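Local structure of alpha-galactosidase 1 (Saccharomyces cerevisiae, 3LRL) at the interface of chains A and B. The protein hydrolytically releases terminal, non-reducing alpha-D-galactose residues from alpha-D-galactosides such as melibiose, as a secreted homotetrameric glycoside hydrolase of family 27. Numbering follows the deposited sequence. Chains: chain A/B, Alpha-galactosidase 1.

The interface of chains A and B. Residues chain A 247-248, 325-327; chain B 216, 219-220.
B:Ser219 meets A:Arg326 through its hydroxyl, and this pair is a worked example of how a small polar residue on a loop can dock on the backbone of a strand in a neighbouring subunit. OG of B:Ser219 donates to the main-chain O of A:Arg326 at 2.8 Å, lying in the carbonyl plane on a lone pair, with a C=O...OG angle of 130°. The serine reaches it with chi1 at 62°, which sets OG between its own backbone N and carbonyl carbon. From there OG of B:Ser219 also meets the O of water 1 at 2.7 Å, and that water joins the backbone N of A:Arg326 to the carbonyl O of A:Ala247. Water 2 does similar work beyond the carbonyl: its O lies 2.6 Å from O of A:Arg326 and links it to O of A:Val327, the backbone N of B:Ser219 and, in the plane of the guanidinium, NH1 of B:Arg216. The strand carbonyl is thus held by a hydroxyl and a water. With an alanine at B:Ser219, the carbonyl of A:Arg326 would probably lose its direct partner from chain B, keeping water 2 at most, and water 1 would be less firmly fixed.

The methyl CG2 of A:Thr325, anti to the backbone N, rests against the bent chain of B:Arg220, 3.7 Å from its CD, the two side chains crossing nearly at right angles. B:Arg216 stretches out toward A:Val327, where NH2 of B:Arg216 makes a weak hydrogen bond to O of A:Val327 at 3.3 Å and passes close to CG1. CA and the ring CB of A:Pro248 lie against the carbonyl O of B:Ser219.

The patch forms part of a subunit contact in the homotetramer. Chain A supplies the start of 3-10 helix 247-252, from the catalytic barrel, and of strand 325-331, which probably opens the C-terminal beta sandwich; the loop of chain B thus probably docks where these two parts meet. A place between subunits, its centre about 22 Å from the proton donor A:Asp209, fits a role in assembly rather than catalysis.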
# COMPACT_ATOMS: atom_id res chain seq x y z
N ALA A 247 -18.65 -3.42 -4.09
CA ALA A 247 -19.54 -2.94 -3.02
C ALA A 247 -19.31 -1.50 -2.54
O ALA A 247 -20.28 -0.79 -2.34
CB ALA A 247 -19.58 -3.94 -1.82
N PRO A 248 -18.04 -1.09 -2.29
CA PRO A 248 -17.86 0.33 -1.88
C PRO A 248 -18.03 1.32 -3.01
O PRO A 248 -18.24 2.52 -2.75
CB PRO A 248 -16.42 0.38 -1.34
CG PRO A 248 -15.71 -0.73 -2.07
CD PRO A 248 -16.75 -1.83 -2.27
N THR A 325 -26.79 -0.27 -1.94
CA THR A 325 -25.78 -0.30 -0.92
C THR A 325 -25.79 -1.64 -0.19
O THR A 325 -26.86 -2.20 0.09
CB THR A 325 -26.08 0.82 0.12
OG1 THR A 325 -26.07 2.09 -0.55
CG2 THR A 325 -25.06 0.83 1.27
N ARG A 326 -24.61 -2.15 0.15
CA ARG A 326 -24.55 -3.34 0.99
C ARG A 326 -24.84 -2.85 2.39
O ARG A 326 -24.13 -1.98 2.93
CB ARG A 326 -23.17 -4.03 0.93
CG ARG A 326 -23.22 -5.51 1.32
CD ARG A 326 -21.98 -5.94 2.07
NE ARG A 326 -20.94 -6.39 1.16
CZ ARG A 326 -19.63 -6.15 1.31
NH1 ARG A 326 -19.16 -5.45 2.32
NH2 ARG A 326 -18.80 -6.63 0.42
N VAL A 327 -25.92 -3.37 2.98
CA VAL A 327 -26.30 -2.95 4.31
C VAL A 327 -25.47 -3.74 5.31
O VAL A 327 -24.87 -3.16 6.21
CB VAL A 327 -27.82 -3.05 4.57
CG1 VAL A 327 -28.16 -2.51 5.96
CG2 VAL A 327 -28.60 -2.28 3.52
N ARG B 216 -21.14 2.72 13.79
CA ARG B 216 -21.58 1.81 12.73
C ARG B 216 -20.62 1.71 11.53
O ARG B 216 -20.45 2.67 10.77
CB ARG B 216 -22.99 2.18 12.24
CG ARG B 216 -23.67 1.10 11.37
CD ARG B 216 -24.83 1.67 10.58
NE ARG B 216 -25.64 0.65 9.90
CZ ARG B 216 -25.34 0.08 8.72
NH1 ARG B 216 -24.23 0.38 8.06
NH2 ARG B 216 -26.15 -0.84 8.21
N SER B 219 -20.44 0.16 4.38
CA SER B 219 -19.74 -0.35 3.19
C SER B 219 -19.36 0.78 2.23
O SER B 219 -18.55 0.59 1.31
CB SER B 219 -20.59 -1.39 2.48
OG SER B 219 -21.80 -0.82 2.02
N ARG B 220 -19.97 1.94 2.46
CA ARG B 220 -19.66 3.17 1.70
C ARG B 220 -18.45 3.92 2.30
O ARG B 220 -17.97 4.91 1.75
CB ARG B 220 -20.90 4.07 1.63
CG ARG B 220 -22.10 3.40 0.96
CD ARG B 220 -23.40 4.14 1.20
NE ARG B 220 -23.88 4.01 2.58
CZ ARG B 220 -24.97 4.61 3.05
NH1 ARG B 220 -25.71 5.38 2.25
NH2 ARG B 220 -25.35 4.43 4.31
O HOH W 1 -22.25 -0.58 -0.64
O HOH W 2 -23.48 -0.68 5.10